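Local coordinates for protein vibralactone Cyclase (PDB 6KD0) that catalyses the cyclization that forms the fused bicyclic beta-lactone of vibralactone, and has an alpha/beta hydrolase fold, at residues W106-N110 with Y111-D115; Y116-R119 with I120-D123; G180-S183 with L184-A187. All coordinates share one frame; numbering follows the deposited sequence.

Interaction 1 (W106-N110 with Y111-D115); sequences WAIGN and YEMDD
An Asx turn at Asn110, lying in the loop between strand 97-101 and helix 115-125 of the alpha/beta hydrolase fold, leads the chain into the helix. The OD1 of Asn110 takes the backbone N of Glu112 at 2.9 Å. This donor stands above the amide's carbonyl plane. The side chain can bend back because CG of Asn110 sits between its own backbone N and carbonyl carbon (chi1 71°), which turns the amide over the following residues. The other end of the same amide is also used. ND2 of Asn110 gives a nearly straight bond to OE2 of Glu112 (3.0 Å, 168° at the hydrogen), meeting the carboxylate on its anti side. The two flat groups are turned 48° against each other. Each end of the amide therefore has its own partner in Glu112, which fixes the amide's rotation. With an alanine here in place of Asn110 the amide is gone, and the Glu112 carboxylate would probably lose this donor and Glu112 N its acceptor, leaving the Glu112 side chain free to turn. The backbone of Asn110 closes a second turn, with its O accepting from Met113 N at 3.3 Å. The same O receives a hydrogen bond from a water at 2.9 Å. That water also donates to Asp114 OD2 and accepts from Asp114 N, so it ties the turn to the residue just before the helix. Behind the turn, Met113 is buried against Trp42 and Ile47 of helix 35-54. Its chain bends at the thioether, which brings its end against the incoming loop. There, Met113 CE rests on Gly109 CA at 3.5 Å and touches Ile108 CG2 at 4.0 Å, the two side chains crossing at about a right angle.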
loop_
_atom_site.group_PDB
_atom_site.type_symbol
_atom_site.label_atom_id
_atom_site.label_comp_id
_atom_site.label_asym_id
_atom_site.label_seq_id
_atom_site.Cartn_x
_atom_site.Cartn_y
_atom_site.Cartn_z
ATOM N N TRP A 106 -5.355 -6.418 6.351
ATOM C CA TRP A 106 -5.736 -5.773 7.617
ATOM C C TRP A 106 -5.454 -6.635 8.844
ATOM O O TRP A 106 -5.536 -6.136 9.975
ATOM C CB TRP A 106 -7.207 -5.352 7.650
ATOM C CG TRP A 106 -7.625 -4.458 6.536
ATOM C CD1 TRP A 106 -7.164 -3.179 6.275
ATOM C CD2 TRP A 106 -8.613 -4.742 5.539
ATOM N NE1 TRP A 106 -7.798 -2.673 5.152
ATOM C CE2 TRP A 106 -8.698 -3.606 4.693
ATOM C CE3 TRP A 106 -9.434 -5.851 5.272
ATOM C CZ2 TRP A 106 -9.564 -3.554 3.598
ATOM C CZ3 TRP A 106 -10.297 -5.794 4.184
ATOM C CH2 TRP A 106 -10.350 -4.651 3.358
ATOM N N ALA A 107 -5.099 -7.910 8.634
ATOM C CA ALA A 107 -4.981 -8.899 9.696
ATOM C C ALA A 107 -3.552 -9.359 9.946
ATOM O O ALA A 107 -3.316 -10.082 10.918
ATOM C CB ALA A 107 -5.855 -10.126 9.376
ATOM N N ILE A 108 -2.598 -8.973 9.099
ATOM C CA ILE A 108 -1.227 -9.453 9.179
ATOM C C ILE A 108 -0.286 -8.265 9.028
ATOM O O ILE A 108 -0.579 -7.336 8.270
ATOM C CB ILE A 108 -0.952 -10.495 8.076
ATOM C CG1 ILE A 108 -1.968 -11.638 8.129
ATOM C CG2 ILE A 108 0.506 -10.986 8.123
ATOM C CD1 ILE A 108 -2.000 -12.483 6.842
ATOM N N GLY A 109 0.827 -8.290 9.754
ATOM C CA GLY A 109 2.018 -7.572 9.347
ATOM C C GLY A 109 2.399 -6.453 10.292
ATOM O O GLY A 109 1.693 -6.124 11.247
ATOM N N ASN A 110 3.550 -5.864 9.983
ATOM C CA ASN A 110 4.160 -4.775 10.731
ATOM C C ASN A 110 5.270 -4.209 9.843
ATOM O O ASN A 110 5.383 -4.575 8.674
ATOM C CB ASN A 110 4.655 -5.253 12.111
ATOM C CG ASN A 110 5.879 -6.177 12.053
ATOM O OD1 ASN A 110 6.387 -6.536 10.987
ATOM N ND2 ASN A 110 6.363 -6.560 13.241
ATOM N N TYR A 111 6.088 -3.313 10.396
ATOM C CA TYR A 111 7.162 -2.666 9.621
ATOM C C TYR A 111 8.161 -3.661 8.999
ATOM O O TYR A 111 8.840 -3.323 8.007
ATOM C CB TYR A 111 7.907 -1.682 10.526
ATOM C CG TYR A 111 8.807 -2.439 11.484
ATOM C CD1 TYR A 111 8.278 -3.053 12.616
ATOM C CD2 TYR A 111 10.170 -2.596 11.229
ATOM C CE1 TYR A 111 9.095 -3.799 13.493
ATOM C CE2 TYR A 111 10.988 -3.325 12.092
ATOM C CZ TYR A 111 10.445 -3.915 13.213
ATOM O OH TYR A 111 11.264 -4.635 14.051
ATOM N N GLU A 112 8.266 -4.885 9.538
ATOM C CA GLU A 112 9.272 -5.818 9.027
ATOM C C GLU A 112 9.068 -6.110 7.549
ATOM O O GLU A 112 10.050 -6.223 6.796
ATOM C CB GLU A 112 9.248 -7.117 9.821
ATOM C CG GLU A 112 9.778 -6.971 11.220
ATOM C CD GLU A 112 9.592 -8.233 12.024
ATOM O OE1 GLU A 112 10.206 -9.249 11.648
ATOM O OE2 GLU A 112 8.818 -8.212 13.005
ATOM N N MET A 113 7.803 -6.130 7.110
ATOM C CA MET A 113 7.466 -6.444 5.726
ATOM C C MET A 113 8.261 -5.609 4.736
ATOM O O MET A 113 8.755 -6.126 3.725
ATOM C CB MET A 113 5.980 -6.221 5.498
ATOM C CG MET A 113 5.119 -7.286 6.154
ATOM S SD MET A 113 3.403 -6.760 6.085
ATOM C CE MET A 113 2.567 -8.338 5.946
ATOM N N ASP A 114 8.383 -4.312 4.995
ATOM C CA ASP A 114 8.970 -3.451 3.978
ATOM C C ASP A 114 10.263 -2.840 4.469
ATOM O O ASP A 114 10.805 -1.933 3.814
ATOM C CB ASP A 114 7.970 -2.375 3.545
ATOM C CG ASP A 114 6.640 -2.977 3.130
ATOM O OD1 ASP A 114 6.594 -3.633 2.060
ATOM O OD2 ASP A 114 5.649 -2.825 3.881
ATOM N N ASP A 115 10.790 -3.350 5.584
ATOM C CA ASP A 115 11.934 -2.697 6.215
ATOM C C ASP A 115 13.104 -2.535 5.239
ATOM O O ASP A 115 13.598 -1.419 5.018
ATOM C CB ASP A 115 12.341 -3.499 7.449
ATOM C CG ASP A 115 13.328 -2.769 8.325
ATOM O OD1 ASP A 115 12.982 -1.699 8.869
ATOM O OD2 ASP A 115 14.447 -3.287 8.486
HETATM O O HOH W 1 6.423 -2.810 6.594
#

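Interaction 2 (Y116-R119 with I120-D123); sequences YDLR and IICD
Leu118 O accepts the backbone N of Cys122 at 2.8 Å, almost straight at the hydrogen (169°). This is one turn of helix 115-125, the crossover helix of a beta-alpha-beta unit between strands 97-101 and 128-132. Ile121 N bonds to Asp117 O and Ile120 N to Tyr116 O in the same i to i+4 pattern. The next bond, Asp123 N to Arg119 O, is weak at 3.5 Å. The isoleucines lie along the turn before them. CG1 of Ile120 is anti to its carbonyl carbon (chi1 -66°), which lays that branch over Tyr116 O at 3.3 Å. Ile121 does the same over Asp117 O. Ile121 CD1 also meets Leu118 CD2 loosely, at 4.4 Å, and the Ile121 side chain packs on Ile331 and Met334 of helix 321-338. The polar ends lead elsewhere: Asp117 pairs with Arg318 and Asp123 with Arg63. Arg119 runs extended from CG to NE and forms a salt bridge with Asp115, one turn earlier. Tyr116 shares that side of the helix, and its CE1 lies over one face of the Arg119 guanidinium, 4.0 Å above the plane and off its centre.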
loop_
_atom_site.group_PDB
_atom_site.type_symbol
_atom_site.label_atom_id
_atom_site.label_comp_id
_atom_site.label_asym_id
_atom_site.label_seq_id
_atom_site.Cartn_x
_atom_site.Cartn_y
_atom_site.Cartn_z
ATOM N N TYR A 116 13.539 -3.628 4.615
ATOM C CA TYR A 116 14.663 -3.520 3.685
ATOM C C TYR A 116 14.314 -2.623 2.507
ATOM O O TYR A 116 15.117 -1.758 2.124
ATOM C CB TYR A 116 15.104 -4.904 3.205
ATOM C CG TYR A 116 15.950 -5.653 4.222
ATOM C CD1 TYR A 116 15.912 -5.320 5.575
ATOM C CD2 TYR A 116 16.764 -6.702 3.832
ATOM C CE1 TYR A 116 16.677 -6.009 6.512
ATOM C CE2 TYR A 116 17.536 -7.390 4.750
ATOM C CZ TYR A 116 17.489 -7.044 6.083
ATOM O OH TYR A 116 18.246 -7.735 6.983
ATOM N N ASP A 117 13.098 -2.763 1.960
ATOM C CA ASP A 117 12.741 -1.935 0.813
ATOM C C ASP A 117 12.861 -0.460 1.172
ATOM O O ASP A 117 13.414 0.330 0.401
ATOM C CB ASP A 117 11.324 -2.256 0.339
ATOM C CG ASP A 117 11.277 -3.413 -0.653
ATOM O OD1 ASP A 117 12.142 -3.471 -1.544
ATOM O OD2 ASP A 117 10.373 -4.272 -0.542
ATOM N N LEU A 118 12.422 -0.085 2.383
ATOM C CA LEU A 118 12.444 1.330 2.748
ATOM C C LEU A 118 13.867 1.801 3.063
ATOM O O LEU A 118 14.209 2.949 2.743
ATOM C CB LEU A 118 11.499 1.602 3.923
ATOM C CG LEU A 118 10.002 1.450 3.579
ATOM C CD1 LEU A 118 9.115 1.672 4.800
ATOM C CD2 LEU A 118 9.575 2.398 2.443
ATOM N N ARG A 119 14.714 0.930 3.639
ATOM C CA ARG A 119 16.125 1.281 3.773
ATOM C C ARG A 119 16.689 1.637 2.411
ATOM O O ARG A 119 17.399 2.640 2.252
ATOM C CB ARG A 119 16.928 0.133 4.382
ATOM C CG ARG A 119 16.669 -0.145 5.834
ATOM C CD ARG A 119 17.359 -1.438 6.221
ATOM N NE ARG A 119 16.827 -2.017 7.445
ATOM C CZ ARG A 119 17.568 -2.349 8.498
ATOM N NH1 ARG A 119 18.888 -2.151 8.487
ATOM N NH2 ARG A 119 16.994 -2.885 9.551
ATOM N N ILE A 120 16.342 0.834 1.400
ATOM C CA ILE A 120 16.851 1.095 0.063
ATOM C C ILE A 120 16.288 2.410 -0.457
ATOM O O ILE A 120 17.041 3.293 -0.908
ATOM C CB ILE A 120 16.521 -0.098 -0.849
ATOM C CG1 ILE A 120 17.312 -1.313 -0.355
ATOM C CG2 ILE A 120 16.806 0.233 -2.309
ATOM C CD1 ILE A 120 16.803 -2.625 -0.840
ATOM N N ILE A 121 14.974 2.610 -0.285
ATOM C CA ILE A 121 14.304 3.727 -0.939
ATOM C C ILE A 121 14.765 5.037 -0.331
ATOM O O ILE A 121 15.020 6.014 -1.048
ATOM C CB ILE A 121 12.769 3.570 -0.860
ATOM C CG1 ILE A 121 12.280 2.570 -1.916
ATOM C CG2 ILE A 121 12.081 4.933 -1.020
ATOM C CD1 ILE A 121 10.836 2.150 -1.758
ATOM N N CYS A 122 14.916 5.071 0.996
ATOM C CA CYS A 122 15.333 6.308 1.644
ATOM C C CYS A 122 16.700 6.746 1.137
ATOM O O CYS A 122 16.928 7.941 0.927
ATOM C CB CYS A 122 15.299 6.152 3.167
ATOM S SG CYS A 122 16.823 5.690 4.026
ATOM N N ASP A 123 17.584 5.788 0.834
ATOM C CA ASP A 123 18.883 6.155 0.272
ATOM C C ASP A 123 18.755 6.519 -1.201
ATOM O O ASP A 123 19.361 7.497 -1.659
ATOM C CB ASP A 123 19.866 5.003 0.483
ATOM C CG ASP A 123 21.187 5.200 -0.231
ATOM O OD1 ASP A 123 21.935 6.121 0.154
ATOM O OD2 ASP A 123 21.475 4.412 -1.160
#

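Interaction 3 (G180-S183 with L184-A187)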
loop_
_atom_site.group_PDB
_atom_site.type_symbol
_atom_site.label_atom_id
_atom_site.label_comp_id
_atom_site.label_asym_id
_atom_site.label_seq_id
_atom_site.Cartn_x
_atom_site.Cartn_y
_atom_site.Cartn_z
ATOM N N GLY A 180 -2.655 0.052 1.295
ATOM C CA GLY A 180 -3.069 1.034 0.304
ATOM C C GLY A 180 -4.500 1.484 0.532
ATOM O O GLY A 180 -4.825 2.664 0.417
ATOM N N ASN A 181 -5.368 0.536 0.874
ATOM C CA ASN A 181 -6.746 0.846 1.250
ATOM C C ASN A 181 -6.787 1.827 2.424
ATOM O O ASN A 181 -7.502 2.847 2.391
ATOM C CB ASN A 181 -7.447 -0.482 1.560
ATOM C CG ASN A 181 -8.734 -0.319 2.343
ATOM O OD1 ASN A 181 -8.714 -0.217 3.566
ATOM N ND2 ASN A 181 -9.859 -0.328 1.644
ATOM N N LEU A 182 -6.017 1.537 3.480
ATOM C CA LEU A 182 -6.003 2.444 4.626
ATOM C C LEU A 182 -5.448 3.808 4.238
ATOM O O LEU A 182 -5.906 4.838 4.744
ATOM C CB LEU A 182 -5.192 1.841 5.778
ATOM C CG LEU A 182 -5.716 0.507 6.344
ATOM C CD1 LEU A 182 -4.875 0.039 7.525
ATOM C CD2 LEU A 182 -7.202 0.586 6.727
ATOM N N SER A 183 -4.477 3.845 3.319
ATOM C CA SER A 183 -3.949 5.142 2.913
ATOM C C SER A 183 -4.948 5.914 2.056
ATOM O O SER A 183 -4.949 7.146 2.086
ATOM C CB SER A 183 -2.609 4.977 2.181
ATOM O OG SER A 183 -2.838 4.499 0.882
ATOM N N LEU A 184 -5.795 5.214 1.286
ATOM C CA LEU A 184 -6.848 5.892 0.525
ATOM C C LEU A 184 -7.810 6.590 1.470
ATOM O O LEU A 184 -8.190 7.767 1.263
ATOM C CB LEU A 184 -7.604 4.882 -0.353
ATOM C CG LEU A 184 -6.836 4.235 -1.521
ATOM C CD1 LEU A 184 -7.715 3.252 -2.288
ATOM C CD2 LEU A 184 -6.246 5.297 -2.459
ATOM N N ILE A 185 -8.187 5.877 2.541
ATOM C CA ILE A 185 -9.001 6.494 3.583
ATOM C C ILE A 185 -8.287 7.717 4.158
ATOM O O ILE A 185 -8.861 8.814 4.237
ATOM C CB ILE A 185 -9.355 5.465 4.673
ATOM C CG1 ILE A 185 -10.204 4.354 4.057
ATOM C CG2 ILE A 185 -10.076 6.161 5.824
ATOM C CD1 ILE A 185 -10.277 3.087 4.850
ATOM N N ALA A 186 -7.011 7.551 4.530
ATOM C CA ALA A 186 -6.276 8.635 5.176
ATOM C C ALA A 186 -6.180 9.857 4.277
ATOM O O ALA A 186 -6.231 10.989 4.760
ATOM C CB ALA A 186 -4.880 8.166 5.591
ATOM N N ALA A 187 -6.012 9.653 2.974
ATOM C CA ALA A 187 -5.871 10.791 2.063
ATOM C C ALA A 187 -7.164 11.603 1.971
ATOM O O ALA A 187 -7.125 12.848 1.930
ATOM C CB ALA A 187 -5.437 10.293 0.685
#
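Two donors grip Gly180 O. The hydroxyl OG of Ser183 gives its hydrogen to it at 2.7 Å, and the backbone N of Leu184 reaches it at 2.9 Å. Both come from the same face of the carbonyl plane. With chi1 at 75°, the serine OG is tucked back against the preceding turn. Ser183 OG also has a weak bond with Gln204 NE2 on strand 203-207. The remaining backbone bonds are regular alpha-helical ones. Ile185 N bonds to Asn181 O at 3.1 Å, Ala186 N to Leu182 O and Ala187 N to Ser183 O. These residues belong to helix 178-192, the crossover helix between strands 171-176 and 203-207. Gly180 adjoins a GxSxG sequence with the shape of a nucleophile elbow, consistent with this being the helix that follows the nucleophile of an alpha/beta hydrolase. Beyond the backbone, Leu184 CG closes on Gly180 O at 3.2 Å, and its side chain touches Gln204, Val206 and Pro261. Asn181 and Ile185 lie side by side and point the same way, with Ile185 CD1 3.9 Å from Asn181 OD1. Asn181 ND2 bonds to Pro210 O, and Asn181 OD1 accepts from Trp106 NE1. Leu182 CD2 and Ile185 CD1 make a loose apolar touch at 4.4 Å. Leu182 then packs on Ala146 and Val149 of helix 144-158. Ala186 touches Ile173 and Tyr150. All eight residues are buried. The serine hydroxyl and the asparagine amide thus find protein partners in a largely apolar setting, and Gly180 O, close to the probable nucleophile elbow, has a side-chain donor added to its helical one.

All three contacts are local and lie within the alpha/beta hydrolase fold. Interaction 3 is fully buried, about 8 Å from the chain centre to its own centre. Interactions 1 and 2 are only partly buried, with centres at about 11 and 15 Å. Residues 106-115 lead into helix 115-125, which holds interaction 2. Interactions 2 and 3 each lie on a crossover helix of a beta-alpha-beta unit and do not touch. Interaction 1 relies on side-chain amide, carboxylate and water bonds, interaction 2 on helix backbone with charged ends in salt bridges to other parts of the chain, and interaction 3 on helix backbone plus a serine hydroxyl, among apolar side chains. Trp106 and Asn181 join interactions 1 and 3.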